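Local coordinates for regulator of G-protein signaling 16 (Mus musculus, PDB 3C7L) that speeds GTP hydrolysis by G protein alpha subunits through its RGS domain, the part held in this chain, driving them into the inactive GDP-bound form and inhibiting signalling, at residues 16-19 / 24-27; 36-41 / 125-130; 45-50 / 113-118; 55-60 / 64-69. All coordinates share one frame; numbering follows the deposited sequence.

Interaction 1: 16-19 / 24-27; sequences LGWR and LLLN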
loop_
_atom_site.group_PDB
_atom_site.type_symbol
_atom_site.label_atom_id
_atom_site.label_comp_id
_atom_site.label_asym_id
_atom_site.label_seq_id
_atom_site.Cartn_x
_atom_site.Cartn_y
_atom_site.Cartn_z
ATOM N N LEU A 16 -1.086 18.981 9.859
ATOM C CA LEU A 16 -1.344 18.543 11.224
ATOM C C LEU A 16 -2.019 17.178 11.161
ATOM O O LEU A 16 -1.685 16.265 11.918
ATOM C CB LEU A 16 -2.257 19.551 11.935
ATOM C CG LEU A 16 -2.503 19.451 13.446
ATOM C CD1 LEU A 16 -3.361 20.622 13.904
ATOM C CD2 LEU A 16 -3.193 18.167 13.788
ATOM N N GLY A 17 -2.970 17.036 10.242
ATOM C CA GLY A 17 -3.659 15.768 10.114
ATOM C C GLY A 17 -2.739 14.594 9.811
ATOM O O GLY A 17 -3.004 13.474 10.242
ATOM N N TRP A 18 -1.660 14.838 9.075
ATOM C CA TRP A 18 -0.733 13.764 8.724
ATOM C C TRP A 18 -0.157 13.049 9.943
ATOM O O TRP A 18 0.140 11.852 9.880
ATOM C CB TRP A 18 0.430 14.287 7.874
ATOM C CG TRP A 18 0.052 15.003 6.614
ATOM C CD1 TRP A 18 -1.203 15.246 6.137
ATOM C CD2 TRP A 18 0.957 15.645 5.712
ATOM N NE1 TRP A 18 -1.136 16.012 4.994
ATOM C CE2 TRP A 18 0.181 16.271 4.714
ATOM C CE3 TRP A 18 2.354 15.756 5.655
ATOM C CZ2 TRP A 18 0.755 17.005 3.671
ATOM C CZ3 TRP A 18 2.925 16.486 4.618
ATOM C CH2 TRP A 18 2.126 17.101 3.642
ATOM N N ARG A 19 0.035 13.764 11.048
ATOM C CA ARG A 19 0.564 13.090 12.228
ATOM C C ARG A 19 -0.533 12.647 13.190
ATOM O O ARG A 19 -0.271 11.907 14.131
ATOM C CB ARG A 19 1.615 13.953 12.936
ATOM C CG ARG A 19 1.161 15.315 13.368
ATOM C CD ARG A 19 2.370 16.238 13.506
ATOM N NE ARG A 19 2.433 16.876 14.814
ATOM C CZ ARG A 19 1.444 17.578 15.354
ATOM N NH1 ARG A 19 0.303 17.742 14.702
ATOM N NH2 ARG A 19 1.593 18.108 16.557
ATOM N N LEU A 24 -5.085 10.118 7.166
ATOM C CA LEU A 24 -5.183 11.490 6.683
ATOM C C LEU A 24 -3.976 11.803 5.800
ATOM O O LEU A 24 -4.096 12.502 4.797
ATOM C CB LEU A 24 -5.259 12.480 7.852
ATOM C CG LEU A 24 -6.558 12.468 8.664
ATOM C CD1 LEU A 24 -6.549 13.626 9.660
ATOM C CD2 LEU A 24 -7.747 12.578 7.734
ATOM N N LEU A 25 -2.809 11.289 6.175
ATOM C CA LEU A 25 -1.615 11.505 5.367
ATOM C C LEU A 25 -1.824 10.895 3.976
ATOM O O LEU A 25 -1.516 11.518 2.959
ATOM C CB LEU A 25 -0.393 10.856 6.026
ATOM C CG LEU A 25 0.910 10.857 5.213
ATOM C CD1 LEU A 25 1.362 12.283 4.950
ATOM C CD2 LEU A 25 1.991 10.101 5.974
ATOM N N LEU A 26 -2.360 9.679 3.949
ATOM C CA LEU A 26 -2.605 8.942 2.710
ATOM C C LEU A 26 -3.692 9.522 1.803
ATOM O O LEU A 26 -3.848 9.085 0.662
ATOM C CB LEU A 26 -2.938 7.487 3.045
ATOM C CG LEU A 26 -1.803 6.765 3.779
ATOM C CD1 LEU A 26 -2.279 5.435 4.314
ATOM C CD2 LEU A 26 -0.622 6.581 2.827
ATOM N N ASN A 27 -4.437 10.500 2.305
ATOM C CA ASN A 27 -5.498 11.136 1.527
ATOM C C ASN A 27 -5.054 12.539 1.120
ATOM O O ASN A 27 -5.820 13.308 0.539
ATOM C CB ASN A 27 -6.783 11.227 2.360
ATOM C CG ASN A 27 -7.958 11.792 1.572
ATOM O OD1 ASN A 27 -8.947 12.242 2.154
ATOM N ND2 ASN A 27 -7.861 11.758 0.246
#
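One face of the Trp18 indole carries the Leu25 methyl CD1, which sits off centre toward the rim, 3.2 Å above the ring plane. Its nearest ring atom is Trp18 CG, 3.4 Å from Leu25 CD1. The carbonyl oxygen of Leu24 approaches the five-membered ring obliquely, 4.2 Å from Trp18 CD1. The two side chains, Trp18 and Leu25, cross at about a right angle. Leu25 CG stands anti to the backbone N (chi1 173°), and chi2 of 62° then turns CD1 onto the indole. Beside them the backbone of Gly17 receives Leu24. Gly17 O lies 3.4 Å from Leu24 CB, and Leu24 CD1 packs 3.6 Å from Gly17 CA, where no side chain intervenes. The indole also rests on Ser28 and Leu136, with a weak hydrogen bond from NE1 to Asp14. With an alanine at Trp18, the Leu25 methyl would probably lose the indole face it rests on, and a gap would open there. The Tyr124 hydroxyl donates a hydrogen bond to Trp18 O, tying this turn to helix 109-128. The pair of short helices 15-20 and 22-25, packed close to the N terminus, belongs to the terminal subdomain of the RGS fold.

Interaction 2: 36-41 / 125-130; sequences HAFLKT and PRFLKS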
loop_
_atom_site.group_PDB
_atom_site.type_symbol
_atom_site.label_atom_id
_atom_site.label_comp_id
_atom_site.label_asym_id
_atom_site.label_seq_id
_atom_site.Cartn_x
_atom_site.Cartn_y
_atom_site.Cartn_z
ATOM N N HIS A 36 6.052 9.361 -0.465
ATOM C CA HIS A 36 6.502 8.471 -1.532
ATOM C C HIS A 36 7.995 8.681 -1.781
ATOM O O HIS A 36 8.755 7.722 -1.898
ATOM C CB HIS A 36 5.703 8.721 -2.823
ATOM C CG HIS A 36 5.999 7.741 -3.919
ATOM N ND1 HIS A 36 7.001 7.935 -4.844
ATOM C CD2 HIS A 36 5.456 6.534 -4.205
ATOM C CE1 HIS A 36 7.065 6.890 -5.651
ATOM N NE2 HIS A 36 6.138 6.025 -5.284
ATOM N N ALA A 37 8.412 9.942 -1.839
ATOM C CA ALA A 37 9.816 10.264 -2.067
ATOM C C ALA A 37 10.683 9.760 -0.919
ATOM O O ALA A 37 11.785 9.253 -1.144
ATOM C CB ALA A 37 9.983 11.761 -2.233
ATOM N N PHE A 38 10.186 9.892 0.311
ATOM C CA PHE A 38 10.927 9.429 1.478
ATOM C C PHE A 38 11.145 7.920 1.363
ATOM O O PHE A 38 12.252 7.422 1.582
ATOM C CB PHE A 38 10.151 9.748 2.763
ATOM C CG PHE A 38 10.842 9.297 4.021
ATOM C CD1 PHE A 38 11.913 10.019 4.543
ATOM C CD2 PHE A 38 10.428 8.138 4.679
ATOM C CE1 PHE A 38 12.565 9.592 5.708
ATOM C CE2 PHE A 38 11.075 7.705 5.843
ATOM C CZ PHE A 38 12.143 8.434 6.355
ATOM N N LEU A 39 10.081 7.198 1.015
ATOM C CA LEU A 39 10.143 5.748 0.862
ATOM C C LEU A 39 11.056 5.303 -0.280
ATOM O O LEU A 39 11.776 4.317 -0.162
ATOM C CB LEU A 39 8.735 5.182 0.638
ATOM C CG LEU A 39 7.767 5.353 1.810
ATOM C CD1 LEU A 39 6.426 4.707 1.492
ATOM C CD2 LEU A 39 8.371 4.727 3.053
ATOM N N LYS A 40 11.022 6.028 -1.388
ATOM C CA LYS A 40 11.842 5.688 -2.547
ATOM C C LYS A 40 13.338 5.713 -2.235
ATOM O O LYS A 40 14.105 4.895 -2.756
ATOM C CB LYS A 40 11.535 6.648 -3.702
ATOM C CG LYS A 40 12.127 6.229 -5.034
ATOM C CD LYS A 40 11.606 7.106 -6.168
ATOM C CE LYS A 40 12.079 6.606 -7.529
ATOM N NZ LYS A 40 11.476 7.381 -8.654
ATOM N N THR A 41 13.762 6.641 -1.384
ATOM C CA THR A 41 15.178 6.721 -1.054
ATOM C C THR A 41 15.649 5.508 -0.251
ATOM O O THR A 41 16.852 5.252 -0.160
ATOM C CB THR A 41 15.516 8.012 -0.282
ATOM O OG1 THR A 41 14.924 7.961 1.020
ATOM C CG2 THR A 41 14.987 9.230 -1.034
ATOM N N PRO A 125 6.544 6.856 11.054
ATOM C CA PRO A 125 7.051 7.675 12.157
ATOM C C PRO A 125 8.400 8.315 11.834
ATOM O O PRO A 125 8.678 9.424 12.275
ATOM C CB PRO A 125 7.145 6.681 13.309
ATOM C CG PRO A 125 6.000 5.769 13.039
ATOM C CD PRO A 125 6.134 5.529 11.548
ATOM N N ARG A 126 9.245 7.626 11.071
ATOM C CA ARG A 126 10.539 8.204 10.727
ATOM C C ARG A 126 10.363 9.348 9.730
ATOM O O ARG A 126 11.132 10.314 9.731
ATOM C CB ARG A 126 11.499 7.132 10.179
ATOM C CG ARG A 126 12.011 6.195 11.275
ATOM C CD ARG A 126 13.087 5.221 10.815
ATOM N NE ARG A 126 12.590 4.197 9.898
ATOM C CZ ARG A 126 12.679 4.266 8.575
ATOM N NH1 ARG A 126 13.246 5.317 7.996
ATOM N NH2 ARG A 126 12.217 3.271 7.829
ATOM N N PHE A 127 9.338 9.245 8.891
ATOM C CA PHE A 127 9.046 10.291 7.911
ATOM C C PHE A 127 8.673 11.566 8.649
ATOM O O PHE A 127 9.080 12.667 8.260
ATOM C CB PHE A 127 7.864 9.889 7.013
ATOM C CG PHE A 127 7.260 11.046 6.242
ATOM C CD1 PHE A 127 7.993 11.708 5.260
ATOM C CD2 PHE A 127 5.962 11.480 6.515
ATOM C CE1 PHE A 127 7.447 12.785 4.557
ATOM C CE2 PHE A 127 5.406 12.559 5.815
ATOM C CZ PHE A 127 6.150 13.210 4.836
ATOM N N LEU A 128 7.880 11.412 9.705
ATOM C CA LEU A 128 7.433 12.558 10.489
ATOM C C LEU A 128 8.576 13.245 11.217
ATOM O O LEU A 128 8.489 14.428 11.541
ATOM C CB LEU A 128 6.366 12.125 11.495
ATOM C CG LEU A 128 5.081 11.557 10.883
ATOM C CD1 LEU A 128 4.131 11.140 12.007
ATOM C CD2 LEU A 128 4.425 12.600 9.978
ATOM N N LYS A 129 9.650 12.508 11.470
ATOM C CA LYS A 129 10.803 13.065 12.167
ATOM C C LYS A 129 11.929 13.436 11.208
ATOM O O LYS A 129 13.072 13.615 11.625
ATOM C CB LYS A 129 11.306 12.064 13.214
ATOM C CG LYS A 129 10.289 11.797 14.309
ATOM C CD LYS A 129 10.661 10.597 15.159
ATOM C CE LYS A 129 9.536 10.265 16.127
ATOM N NZ LYS A 129 9.731 8.942 16.785
ATOM N N SER A 130 11.601 13.561 9.925
ATOM C CA SER A 130 12.593 13.908 8.913
ATOM C C SER A 130 12.340 15.320 8.393
ATOM O O SER A 130 11.275 15.893 8.619
ATOM C CB SER A 130 12.506 12.940 7.741
ATOM O OG SER A 130 11.345 13.207 6.979
#
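Phe127 O is gripped by two donors of Ser130, the hydroxyl OG at 2.7 Å and the backbone N at 3.2 Å. Both reach it from the same face of the carbonyl plane. They fix the turn that ends helix 109-128, with Ser130 at the N-cap position before helix 131-134. This turn meets helix 29-40 in the terminal subdomain of the all-helical RGS fold. Phe38 carries the contact from the other side. Its CG lies anti to the backbone N (chi1 180°), and the ring reaches across to the backbone of Phe127. Phe127 CA sits over the ring centre as a CH-pi contact, 3.9 Å from the Phe38 centroid. The two rings form an offset edge-to-face pair, with the edge of Phe127 toward the face of Phe38. Their centroids are 5.8 Å apart and their planes meet at 60°. Phe127 also meets the ring of Phe35. Arg126 bends at chi3, bringing NH1 near the tip of the Phe38 ring. Its charge is paired with Glu42 through NH2 and Asp122 through NE. The guanidinium and ring planes stand 38° apart, and Arg126 NH1 lies 3.7 Å from Phe38 CZ. On another part of the ring, Ser130 CB comes 3.9 Å from Phe38 CE1.

Interaction 3: 45-50 / 113-118; sequences EENLEF and GKTRTL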
loop_
_atom_site.group_PDB
_atom_site.type_symbol
_atom_site.label_atom_id
_atom_site.label_comp_id
_atom_site.label_asym_id
_atom_site.label_seq_id
_atom_site.Cartn_x
_atom_site.Cartn_y
_atom_site.Cartn_z
ATOM N N GLU A 45 9.029 2.194 -1.500
ATOM C CA GLU A 45 7.859 2.903 -2.017
ATOM C C GLU A 45 6.779 1.954 -2.544
ATOM O O GLU A 45 5.616 2.349 -2.687
ATOM C CB GLU A 45 8.248 3.892 -3.128
ATOM C CG GLU A 45 8.485 3.265 -4.495
ATOM C CD GLU A 45 9.900 2.758 -4.678
ATOM O OE1 GLU A 45 10.633 2.657 -3.677
ATOM O OE2 GLU A 45 10.276 2.452 -5.829
ATOM N N GLU A 46 7.160 0.712 -2.837
ATOM C CA GLU A 46 6.207 -0.275 -3.331
ATOM C C GLU A 46 5.108 -0.520 -2.296
ATOM O O GLU A 46 3.992 -0.879 -2.653
ATOM C CB GLU A 46 6.900 -1.605 -3.642
ATOM C CG GLU A 46 7.462 -2.310 -2.423
ATOM C CD GLU A 46 8.925 -1.986 -2.175
ATOM O OE1 GLU A 46 9.387 -0.903 -2.606
ATOM O OE2 GLU A 46 9.608 -2.816 -1.533
ATOM N N ASN A 47 5.427 -0.336 -1.017
ATOM C CA ASN A 47 4.431 -0.537 0.038
ATOM C C ASN A 47 3.287 0.457 -0.128
ATOM O O ASN A 47 2.107 0.102 -0.006
ATOM C CB ASN A 47 5.056 -0.363 1.428
ATOM C CG ASN A 47 6.046 -1.462 1.760
ATOM O OD1 ASN A 47 5.898 -2.601 1.308
ATOM N ND2 ASN A 47 7.053 -1.134 2.570
ATOM N N LEU A 48 3.643 1.710 -0.401
ATOM C CA LEU A 48 2.652 2.760 -0.584
ATOM C C LEU A 48 1.898 2.603 -1.907
ATOM O O LEU A 48 0.693 2.821 -1.966
ATOM C CB LEU A 48 3.333 4.136 -0.536
ATOM C CG LEU A 48 2.451 5.352 -0.835
ATOM C CD1 LEU A 48 1.290 5.416 0.152
ATOM C CD2 LEU A 48 3.291 6.612 -0.755
ATOM N N GLU A 49 2.610 2.229 -2.967
ATOM C CA GLU A 49 1.982 2.053 -4.273
ATOM C C GLU A 49 0.961 0.925 -4.221
ATOM O O GLU A 49 -0.119 1.019 -4.804
ATOM C CB GLU A 49 3.055 1.769 -5.334
ATOM C CG GLU A 49 3.978 2.964 -5.535
ATOM C CD GLU A 49 5.148 2.697 -6.463
ATOM O OE1 GLU A 49 5.383 1.526 -6.843
ATOM O OE2 GLU A 49 5.842 3.677 -6.801
ATOM N N PHE A 50 1.304 -0.138 -3.503
ATOM C CA PHE A 50 0.414 -1.280 -3.357
ATOM C C PHE A 50 -0.837 -0.890 -2.573
ATOM O O PHE A 50 -1.951 -1.240 -2.963
ATOM C CB PHE A 50 1.142 -2.424 -2.643
ATOM C CG PHE A 50 0.242 -3.550 -2.223
ATOM C CD1 PHE A 50 -0.529 -4.231 -3.159
ATOM C CD2 PHE A 50 0.161 -3.930 -0.888
ATOM C CE1 PHE A 50 -1.367 -5.275 -2.771
ATOM C CE2 PHE A 50 -0.667 -4.964 -0.492
ATOM C CZ PHE A 50 -1.435 -5.641 -1.434
ATOM N N GLY A 113 -3.166 -4.892 4.915
ATOM C CA GLY A 113 -2.985 -4.611 6.329
ATOM C C GLY A 113 -1.559 -4.847 6.798
ATOM O O GLY A 113 -1.031 -4.083 7.616
ATOM N N LYS A 114 -0.929 -5.908 6.303
ATOM C CA LYS A 114 0.449 -6.203 6.682
ATOM C C LYS A 114 1.351 -5.110 6.116
ATOM O O LYS A 114 2.260 -4.624 6.792
ATOM C CB LYS A 114 0.897 -7.558 6.122
ATOM C CG LYS A 114 0.152 -8.767 6.650
ATOM C CD LYS A 114 0.366 -8.967 8.140
ATOM C CE LYS A 114 -0.300 -10.251 8.619
ATOM N NZ LYS A 114 -0.102 -10.464 10.080
ATOM N N THR A 115 1.093 -4.726 4.866
ATOM C CA THR A 115 1.883 -3.692 4.208
ATOM C C THR A 115 1.666 -2.346 4.891
ATOM O O THR A 115 2.599 -1.548 5.021
ATOM C CB THR A 115 1.528 -3.598 2.712
ATOM O OG1 THR A 115 1.783 -4.867 2.092
ATOM C CG2 THR A 115 2.379 -2.535 2.021
ATOM N N ARG A 116 0.440 -2.100 5.343
ATOM C CA ARG A 116 0.137 -0.855 6.045
ATOM C C ARG A 116 0.988 -0.772 7.320
ATOM O O ARG A 116 1.571 0.271 7.630
ATOM C CB ARG A 116 -1.340 -0.803 6.436
ATOM C CG ARG A 116 -1.705 0.470 7.182
ATOM C CD ARG A 116 -3.057 0.390 7.877
ATOM N NE ARG A 116 -3.266 1.574 8.705
ATOM C CZ ARG A 116 -4.090 2.574 8.414
ATOM N NH1 ARG A 116 -4.826 2.558 7.307
ATOM N NH2 ARG A 116 -4.156 3.620 9.227
ATOM N N THR A 117 1.054 -1.879 8.058
ATOM C CA THR A 117 1.826 -1.917 9.293
ATOM C C THR A 117 3.315 -1.747 9.018
ATOM O O THR A 117 4.041 -1.160 9.822
ATOM C CB THR A 117 1.580 -3.233 10.054
ATOM O OG1 THR A 117 0.200 -3.307 10.423
ATOM C CG2 THR A 117 2.433 -3.296 11.317
ATOM N N LEU A 118 3.764 -2.256 7.875
ATOM C CA LEU A 118 5.163 -2.138 7.483
ATOM C C LEU A 118 5.503 -0.641 7.447
ATOM O O LEU A 118 6.608 -0.230 7.799
ATOM C CB LEU A 118 5.359 -2.764 6.099
ATOM C CG LEU A 118 6.575 -3.643 5.785
ATOM C CD1 LEU A 118 6.784 -4.703 6.860
ATOM C CD2 LEU A 118 6.348 -4.304 4.431
#
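Thr115 is the first residue of 113-118 to meet the other helix, and it touches both Asn47 and Phe50. The contact joins two helices of the four-helix bundle of the RGS fold. The axes of the two segments approach to 9.3 Å, with 136° between their directions. The Thr115 methyl CG2 points at the backbone of 45-50, 3.3 Å from Asn47 O and 3.5 Å from Asn47 CB. Thr115 OG1 sits anti to its own carbonyl carbon (chi1 -59°). From there it hydrogen-bonds Ala111 O, one turn back, which satisfies this buried hydroxyl. The same oxygen also rests 3.5 Å from Phe50 CD2, while Thr115 CB lies at the ring edge, in plane. Phe50 also touches Ile73 and Ile78 of helix 63-78. One turn further along, Leu118 crosses the Asn47 side chain at about a right angle. Its methyl CD2 packs against both OD1 and ND2. Putting an alanine at Asn47 would probably leave Leu118 CD2 without the amide it packs on, while the Thr115 methyl would keep CB and the backbone. Two methyls touch the amide from neighbouring sides. Asn47 OD1 is 3.6 Å from Leu118 CD2, and Asn47 ND2 is 3.7 Å from the same methyl.

Interaction 4: 55-60 / 64-69; sequences EEFKKI and TKLASR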
loop_
_atom_site.group_PDB
_atom_site.type_symbol
_atom_site.label_atom_id
_atom_site.label_comp_id
_atom_site.label_asym_id
_atom_site.label_seq_id
_atom_site.Cartn_x
_atom_site.Cartn_y
_atom_site.Cartn_z
ATOM N N GLU A 55 -6.818 0.461 -2.761
ATOM C CA GLU A 55 -7.891 1.424 -2.553
ATOM C C GLU A 55 -8.702 1.679 -3.819
ATOM O O GLU A 55 -9.923 1.814 -3.763
ATOM C CB GLU A 55 -7.322 2.746 -2.040
ATOM C CG GLU A 55 -6.846 2.698 -0.608
ATOM C CD GLU A 55 -7.937 2.280 0.356
ATOM O OE1 GLU A 55 -7.995 1.089 0.717
ATOM O OE2 GLU A 55 -8.754 3.140 0.736
ATOM N N GLU A 56 -8.031 1.758 -4.960
ATOM C CA GLU A 56 -8.756 1.991 -6.196
ATOM C C GLU A 56 -9.453 0.699 -6.648
ATOM O O GLU A 56 -10.526 0.741 -7.253
ATOM C CB GLU A 56 -7.813 2.521 -7.286
ATOM C CG GLU A 56 -6.713 1.567 -7.701
ATOM C CD GLU A 56 -5.938 2.057 -8.920
ATOM O OE1 GLU A 56 -6.589 2.506 -9.889
ATOM O OE2 GLU A 56 -4.687 1.983 -8.912
ATOM N N PHE A 57 -8.856 -0.445 -6.330
ATOM C CA PHE A 57 -9.422 -1.745 -6.692
ATOM C C PHE A 57 -10.812 -1.974 -6.102
ATOM O O PHE A 57 -11.703 -2.492 -6.774
ATOM C CB PHE A 57 -8.491 -2.870 -6.221
ATOM C CG PHE A 57 -9.078 -4.255 -6.359
ATOM C CD1 PHE A 57 -9.241 -4.838 -7.612
ATOM C CD2 PHE A 57 -9.465 -4.975 -5.232
ATOM C CE1 PHE A 57 -9.780 -6.117 -7.743
ATOM C CE2 PHE A 57 -10.007 -6.259 -5.350
ATOM C CZ PHE A 57 -10.164 -6.829 -6.609
ATOM N N LYS A 58 -11.000 -1.593 -4.846
ATOM C CA LYS A 58 -12.285 -1.799 -4.196
ATOM C C LYS A 58 -13.425 -0.922 -4.707
ATOM O O LYS A 58 -14.581 -1.120 -4.333
ATOM C CB LYS A 58 -12.139 -1.653 -2.686
ATOM C CG LYS A 58 -11.454 -2.850 -2.049
ATOM C CD LYS A 58 -11.655 -2.870 -0.547
ATOM C CE LYS A 58 -11.066 -4.128 0.075
ATOM N NZ LYS A 58 -11.238 -4.148 1.558
ATOM N N LYS A 59 -13.101 0.034 -5.568
ATOM C CA LYS A 59 -14.110 0.912 -6.145
ATOM C C LYS A 59 -14.680 0.318 -7.437
ATOM O O LYS A 59 -15.695 0.787 -7.949
ATOM C CB LYS A 59 -13.507 2.286 -6.436
ATOM C CG LYS A 59 -14.422 3.191 -7.240
ATOM C CD LYS A 59 -13.769 4.519 -7.556
ATOM C CE LYS A 59 -14.639 5.326 -8.496
ATOM N NZ LYS A 59 -14.803 4.617 -9.793
ATOM N N ILE A 60 -14.021 -0.715 -7.959
ATOM C CA ILE A 60 -14.452 -1.370 -9.197
ATOM C C ILE A 60 -15.697 -2.231 -8.978
ATOM O O ILE A 60 -15.747 -3.035 -8.047
ATOM C CB ILE A 60 -13.326 -2.260 -9.771
ATOM C CG1 ILE A 60 -12.079 -1.411 -10.039
ATOM C CG2 ILE A 60 -13.787 -2.934 -11.058
ATOM C CD1 ILE A 60 -10.898 -2.206 -10.562
ATOM N N THR A 64 -15.635 -8.225 -14.679
ATOM C CA THR A 64 -14.517 -8.395 -15.601
ATOM C C THR A 64 -13.337 -7.510 -15.223
ATOM O O THR A 64 -12.190 -7.957 -15.243
ATOM C CB THR A 64 -14.922 -8.085 -17.063
ATOM O OG1 THR A 64 -15.748 -6.912 -17.098
ATOM C CG2 THR A 64 -15.673 -9.257 -17.669
ATOM N N LYS A 65 -13.613 -6.258 -14.874
ATOM C CA LYS A 65 -12.544 -5.342 -14.493
ATOM C C LYS A 65 -11.927 -5.772 -13.166
ATOM O O LYS A 65 -10.718 -5.673 -12.984
ATOM C CB LYS A 65 -13.059 -3.906 -14.381
ATOM C CG LYS A 65 -11.945 -2.893 -14.151
ATOM C CD LYS A 65 -12.478 -1.472 -14.042
ATOM C CE LYS A 65 -11.354 -0.477 -13.772
ATOM N NZ LYS A 65 -11.868 0.918 -13.650
ATOM N N LEU A 66 -12.759 -6.242 -12.240
ATOM C CA LEU A 66 -12.263 -6.705 -10.946
ATOM C C LEU A 66 -11.270 -7.842 -11.176
ATOM O O LEU A 66 -10.187 -7.863 -10.592
ATOM C CB LEU A 66 -13.415 -7.211 -10.070
ATOM C CG LEU A 66 -14.256 -6.177 -9.318
ATOM C CD1 LEU A 66 -15.526 -6.834 -8.783
ATOM C CD2 LEU A 66 -13.432 -5.576 -8.184
ATOM N N ALA A 67 -11.651 -8.783 -12.035
ATOM C CA ALA A 67 -10.803 -9.929 -12.354
ATOM C C ALA A 67 -9.467 -9.476 -12.930
ATOM O O ALA A 67 -8.405 -9.903 -12.473
ATOM C CB ALA A 67 -11.511 -10.842 -13.352
ATOM N N SER A 68 -9.533 -8.608 -13.934
ATOM C CA SER A 68 -8.343 -8.089 -14.596
ATOM C C SER A 68 -7.425 -7.315 -13.647
ATOM O O SER A 68 -6.228 -7.591 -13.572
ATOM C CB SER A 68 -8.751 -7.188 -15.768
ATOM O OG SER A 68 -7.618 -6.590 -16.370
ATOM N N ARG A 69 -7.984 -6.346 -12.932
ATOM C CA ARG A 69 -7.198 -5.545 -11.998
ATOM C C ARG A 69 -6.587 -6.411 -10.886
ATOM O O ARG A 69 -5.423 -6.234 -10.522
ATOM C CB ARG A 69 -8.077 -4.445 -11.394
ATOM C CG ARG A 69 -7.416 -3.642 -10.283
ATOM C CD ARG A 69 -6.306 -2.728 -10.774
ATOM N NE ARG A 69 -6.830 -1.537 -11.432
ATOM C CZ ARG A 69 -7.046 -1.440 -12.737
ATOM N NH1 ARG A 69 -6.773 -2.467 -13.529
ATOM N NH2 ARG A 69 -7.547 -0.320 -13.247
#
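Ile60 has the most surface buried here, and its branches meet three residues of 64-69. Its methyl CG2 packs 3.5 Å from Lys65 CB, against the extended aliphatic chain of that lysine, which crosses Ile60 at about a right angle. The other branch ends at CD1, 3.7 Å from Arg69 CB. This methyl also lies over one face of the Arg69 guanidinium, offset toward the rim. Leu66 comes next in buried surface. Its methyl CD2 touches both Ile60 and Phe57, 3.4 Å from Ile60 O and 3.7 Å from Phe57 CE1. Phe57 presents its ring edge, with Leu66 O in plane and 3.4 Å from Phe57 CE1. Arg69 CG lies as close, 3.4 Å from Phe57 CD1. Bends at chi2 (70°) and chi3 (76°) fold the arginine chain, which runs past Phe57 in the opposite direction. Glu56 OE1 is 4.3 Å from Arg69 NE, too far for a salt bridge. The Phe57 ring also meets Phe108 edge-to-face. A type I turn from Phe57 to Ile60 brings Ile60 round to the second helix. The whole is an alpha-alpha hairpin at the surface, joining helices 45-57 and 63-78 at one end of the RGS four-helix bundle.

Overall arrangement
From the N terminus, interaction 1 closes a short loop between helices 15-20 and 22-25 before any other contact opens. Interaction 2 then closes a long loop, bringing helix 29-40 to the end of helix 109-128. Interaction 3 lies within that loop and joins helix 45-57 to an earlier part of helix 109-128. Interaction 4 lies within both, at the link from helix 45-57 to helix 63-78. No loops cross. Interactions 1 and 2 pack together through Leu25 and Phe127, and Leu26 meets Leu48 of interaction 3. A hydrogen bond from His36 to Glu49 joins interactions 2 and 3. Helix 109-128 thus ties the terminal subdomain to the bundle, and interaction 4 sits at the far end.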